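Local coordinates for uncharacterized protein (Leptotrichia buccalis, PDB 3T8K) that is of unknown function but folds as a stack of helical hairpins of the ankyrin-repeat type, a scaffold that in relatives commonly binds other proteins, at residues 52-57 with 87-92; 80-85 with 94-99. All coordinates share one frame; numbering follows the deposited sequence.

Interaction 1 of 2, residues 52-57 with 87-92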
# COMPACT_ATOMS: atom_id res chain seq x y z
N GLU A 52 -12.00 2.14 -10.24
CA GLU A 52 -13.25 2.79 -10.62
C GLU A 52 -13.91 3.44 -9.40
O GLU A 52 -14.34 4.60 -9.45
CB GLU A 52 -14.20 1.78 -11.27
CG GLU A 52 -15.51 2.40 -11.72
CD GLU A 52 -16.52 1.35 -12.17
OE1 GLU A 52 -16.20 0.15 -12.09
OE2 GLU A 52 -17.63 1.74 -12.59
N ALA A 53 -14.00 2.69 -8.31
CA ALA A 53 -14.51 3.23 -7.05
C ALA A 53 -13.65 4.41 -6.58
O ALA A 53 -14.18 5.46 -6.23
CB ALA A 53 -14.57 2.14 -5.99
N ARG A 54 -12.33 4.24 -6.58
CA ARG A 54 -11.43 5.29 -6.11
C ARG A 54 -11.67 6.60 -6.84
O ARG A 54 -11.70 7.67 -6.23
CB ARG A 54 -9.96 4.89 -6.31
CG ARG A 54 -8.98 5.83 -5.64
CD ARG A 54 -7.54 5.67 -6.19
NE ARG A 54 -7.47 6.04 -7.60
CZ ARG A 54 -6.35 6.39 -8.25
NH1 ARG A 54 -5.19 6.41 -7.61
NH2 ARG A 54 -6.39 6.71 -9.53
N TYR A 55 -11.81 6.51 -8.16
CA TYR A 55 -12.01 7.70 -8.98
C TYR A 55 -13.41 8.30 -8.79
O TYR A 55 -13.53 9.49 -8.51
CB TYR A 55 -11.74 7.38 -10.45
CG TYR A 55 -11.91 8.56 -11.37
CD1 TYR A 55 -10.87 9.46 -11.57
CD2 TYR A 55 -13.10 8.78 -12.05
CE1 TYR A 55 -11.01 10.55 -12.41
CE2 TYR A 55 -13.26 9.87 -12.90
CZ TYR A 55 -12.21 10.75 -13.07
OH TYR A 55 -12.35 11.83 -13.92
N LYS A 56 -14.45 7.47 -8.94
CA LYS A 56 -15.82 7.97 -8.85
C LYS A 56 -16.12 8.59 -7.48
O LYS A 56 -16.72 9.66 -7.39
CB LYS A 56 -16.83 6.85 -9.14
CG LYS A 56 -16.91 6.46 -10.61
CD LYS A 56 -17.83 5.26 -10.80
CE LYS A 56 -17.95 4.90 -12.28
NZ LYS A 56 -18.88 3.75 -12.49
N ILE A 57 -15.69 7.91 -6.41
CA ILE A 57 -15.90 8.43 -5.06
C ILE A 57 -15.08 9.70 -4.84
O ILE A 57 -15.53 10.64 -4.18
CB ILE A 57 -15.52 7.39 -3.98
CG1 ILE A 57 -16.36 6.13 -4.15
CG2 ILE A 57 -15.66 7.98 -2.59
CD1 ILE A 57 -15.92 4.96 -3.29
N GLY A 87 -1.17 3.32 -9.70
CA GLY A 87 -0.43 2.76 -10.82
C GLY A 87 -1.24 2.05 -11.91
O GLY A 87 -0.79 1.97 -13.05
N ASN A 88 -2.41 1.53 -11.55
CA ASN A 88 -3.21 0.76 -12.51
C ASN A 88 -4.20 1.61 -13.31
O ASN A 88 -4.84 1.12 -14.24
CB ASN A 88 -3.94 -0.38 -11.81
CG ASN A 88 -3.00 -1.30 -11.06
OD1 ASN A 88 -3.10 -1.43 -9.84
ND2 ASN A 88 -2.09 -1.93 -11.79
N ASP A 89 -4.31 2.89 -12.95
CA ASP A 89 -5.19 3.81 -13.66
C ASP A 89 -4.48 5.14 -13.88
O ASP A 89 -4.76 6.12 -13.18
CB ASP A 89 -6.48 4.02 -12.85
CG ASP A 89 -7.49 4.89 -13.58
OD1 ASP A 89 -7.27 5.20 -14.76
OD2 ASP A 89 -8.51 5.26 -12.97
N ILE A 90 -3.56 5.18 -14.84
CA ILE A 90 -2.76 6.39 -15.07
C ILE A 90 -3.63 7.58 -15.47
O ILE A 90 -3.41 8.69 -15.00
CB ILE A 90 -1.61 6.16 -16.09
CG1 ILE A 90 -0.75 7.42 -16.19
CG2 ILE A 90 -2.14 5.77 -17.46
CD1 ILE A 90 -0.09 7.79 -14.89
N THR A 91 -4.60 7.35 -16.34
CA THR A 91 -5.52 8.41 -16.74
C THR A 91 -6.23 9.01 -15.51
O THR A 91 -6.28 10.22 -15.34
CB THR A 91 -6.57 7.90 -17.75
OG1 THR A 91 -5.91 7.52 -18.97
CG2 THR A 91 -7.60 8.98 -18.05
N GLY A 92 -6.74 8.14 -14.64
CA GLY A 92 -7.45 8.58 -13.46
C GLY A 92 -6.56 9.27 -12.44
O GLY A 92 -6.90 10.31 -11.89
O HOH W 1 -8.59 5.59 -10.25

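Interaction 2 of 2, residues 80-85 with 94-99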
# COMPACT_ATOMS: atom_id res chain seq x y z
N PHE A 80 0.23 11.30 -1.41
CA PHE A 80 0.93 10.06 -1.10
C PHE A 80 0.09 8.82 -1.41
O PHE A 80 0.51 7.97 -2.18
CB PHE A 80 1.44 10.02 0.33
CG PHE A 80 2.39 8.86 0.61
CD1 PHE A 80 3.67 8.85 0.07
CD2 PHE A 80 1.99 7.80 1.42
CE1 PHE A 80 4.54 7.80 0.33
CE2 PHE A 80 2.85 6.74 1.68
CZ PHE A 80 4.13 6.74 1.13
N PRO A 81 -1.12 8.72 -0.82
CA PRO A 81 -1.92 7.54 -1.16
C PRO A 81 -2.32 7.55 -2.63
O PRO A 81 -2.47 6.47 -3.21
CB PRO A 81 -3.15 7.66 -0.24
CG PRO A 81 -3.17 9.09 0.22
CD PRO A 81 -1.73 9.51 0.27
N LEU A 82 -2.48 8.73 -3.22
CA LEU A 82 -2.77 8.84 -4.65
C LEU A 82 -1.71 8.11 -5.47
O LEU A 82 -2.01 7.26 -6.30
CB LEU A 82 -2.81 10.30 -5.09
CG LEU A 82 -2.93 10.52 -6.60
CD1 LEU A 82 -4.26 10.01 -7.11
CD2 LEU A 82 -2.80 12.00 -6.91
N PHE A 83 -0.45 8.46 -5.21
CA PHE A 83 0.65 7.89 -5.98
C PHE A 83 1.02 6.45 -5.58
O PHE A 83 1.41 5.64 -6.43
CB PHE A 83 1.87 8.82 -5.95
CG PHE A 83 1.63 10.12 -6.65
CD1 PHE A 83 1.07 10.14 -7.92
CD2 PHE A 83 1.94 11.34 -6.04
CE1 PHE A 83 0.83 11.34 -8.59
CE2 PHE A 83 1.71 12.54 -6.69
CZ PHE A 83 1.15 12.55 -7.96
N GLN A 84 0.88 6.13 -4.30
CA GLN A 84 1.10 4.75 -3.85
C GLN A 84 0.14 3.77 -4.52
O GLN A 84 0.53 2.68 -4.90
CB GLN A 84 0.96 4.65 -2.33
CG GLN A 84 2.11 5.29 -1.58
CD GLN A 84 3.45 4.72 -2.01
OE1 GLN A 84 4.26 5.43 -2.59
NE2 GLN A 84 3.69 3.44 -1.70
N GLY A 85 -1.13 4.17 -4.65
CA GLY A 85 -2.14 3.27 -5.18
C GLY A 85 -2.60 3.50 -6.62
O GLY A 85 -3.44 2.76 -7.11
N THR A 94 -3.73 10.74 -13.03
CA THR A 94 -3.29 12.01 -13.58
C THR A 94 -4.35 13.08 -13.36
O THR A 94 -4.04 14.17 -12.89
CB THR A 94 -2.99 11.88 -15.08
OG1 THR A 94 -1.97 10.90 -15.26
CG2 THR A 94 -2.51 13.22 -15.64
N GLU A 95 -5.58 12.75 -13.72
CA GLU A 95 -6.73 13.64 -13.54
C GLU A 95 -6.87 14.11 -12.09
O GLU A 95 -7.06 15.30 -11.82
CB GLU A 95 -8.01 12.93 -13.98
CG GLU A 95 -8.75 13.64 -15.10
CD GLU A 95 -9.22 15.02 -14.70
OE1 GLU A 95 -10.10 15.11 -13.81
OE2 GLU A 95 -8.72 16.02 -15.27
N LEU A 96 -6.77 13.17 -11.15
CA LEU A 96 -6.87 13.50 -9.73
C LEU A 96 -5.70 14.39 -9.29
O LEU A 96 -5.89 15.34 -8.51
CB LEU A 96 -6.94 12.24 -8.86
CG LEU A 96 -8.25 11.44 -8.95
CD1 LEU A 96 -8.16 10.14 -8.16
CD2 LEU A 96 -9.40 12.29 -8.44
N CYS A 97 -4.49 14.09 -9.76
CA CYS A 97 -3.35 14.96 -9.47
C CYS A 97 -3.59 16.38 -9.98
O CYS A 97 -3.37 17.36 -9.27
CB CYS A 97 -2.04 14.40 -10.05
SG CYS A 97 -0.55 15.43 -9.74
N LYS A 98 -4.06 16.51 -11.23
CA LYS A 98 -4.36 17.82 -11.78
C LYS A 98 -5.34 18.59 -10.90
O LYS A 98 -5.16 19.78 -10.64
CB LYS A 98 -4.94 17.68 -13.19
CG LYS A 98 -5.37 18.99 -13.83
CD LYS A 98 -5.62 18.80 -15.33
CE LYS A 98 -7.10 18.74 -15.65
NZ LYS A 98 -7.65 20.09 -15.96
N ILE A 99 -6.39 17.92 -10.45
CA ILE A 99 -7.42 18.57 -9.66
C ILE A 99 -6.90 18.97 -8.29
O ILE A 99 -7.20 20.06 -7.79
CB ILE A 99 -8.66 17.67 -9.52
CG1 ILE A 99 -9.34 17.53 -10.89
CG2 ILE A 99 -9.63 18.24 -8.50
CD1 ILE A 99 -10.41 16.46 -10.89

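Interaction 1 of 2, residues 52-57 with 87-92
Y55 brings CD1 of its ring obliquely against G92, 4.0 Å from its CA, at the first turn of helix 90-102. Glycine suits the place because a CB there would point toward helix 51-63 and run into OD2 of D89; it would also crowd the Y55 ring. R54 reaches the same turn by a longer route. With CG anti to the backbone N (chi1 -171°) and a bend at chi3 (64°), its chain carries the guanidinium over to helix 90-102, and NH2 comes to rest 3.9 Å from G92 C. That nitrogen also hydrogen-bonds to OG1 of T93, its main polar partner, while the T93 hydroxyl is bonded in turn to D89 O.

The carboxylate of D89 works in two directions. OD1 accepts from G92 N at 3.0 Å, the amide lying well above the carboxylate plane, and so caps the N-terminus of the helix. OD2 is 4.3 Å from R54 NH2, too far for a salt bridge, and a water joins the two charges: it accepts from R54 NH2 at 2.6 Å and donates to D89 OD2 at 2.7 Å. The nearby positive guanidinium would be expected to stabilise the carboxylate's negative charge. Aspartate is short enough to cap its own helix, and arginine is long enough to reach from helix 51-63 to the start of helix 90-102. The result is an aspartate N-cap tied through water to a neighbouring helix, joining helices of an ankyrin-type stack.

Interaction 2 of 2, residues 80-85 with 94-99
L82 projects from helix 79-85 toward helix 90-102, the two running antiparallel, consistent with the ankyrin-type (alpha-hairpin repeat) fold; their local axes come within 10.7 Å at 165°. From CB the chain leaves with CG anti to the backbone N (chi1 173°), which aims the fork of the side chain at the partner helix. CB and CG serve as the stem, and the two methyls divide the work. CD1 packs on L96, 3.9 Å from its CB and nearly as close to its CD1. CD2 lies over the backbone of C97, 3.9 Å from its N, and also touches its CB. The same CD2 sits above one face of the F83 ring, toward the rim, so that one methyl is shared between its own helix and the next. A branched, flexible leucine suits this place because it can fill two directions at once. An alanine here would probably open a gap between the helices, taking from L96 and C97 the methyls that pack on them and leaving F83 less firmly held on that face.

F83 starts off to the flank, but its ring extends to helix 90-102, where a small cysteine leaves room for it. L135 of helix 129-140 also touches C97. The sulfur-aromatic contact is made at the ring edge: C97 SG lies 3.8 Å from F83 CZ, and the line from the ring centroid to SG is 79° off the ring normal.

In the fold
Both contacts use helix 90-102, interaction 1 at its N-terminal end and interaction 2 farther along. Helix 51-63 is the other partner in interaction 1, helix 79-85 in interaction 2, so one helix is gripped by the two that precede it in the chain. Place and chemistry go together: interaction 2, near the centre of the chain, is wholly buried and apolar, whereas interaction 1 is partly buried and combines packing on a glycine with a water-bridged pair of opposite charges, the carboxylate also capping its own helix. The two meet at R54, whose guanidinium packs against the backbone of L82 and G85 and against L96, bringing the polar contact to the border of the hydrophobic one.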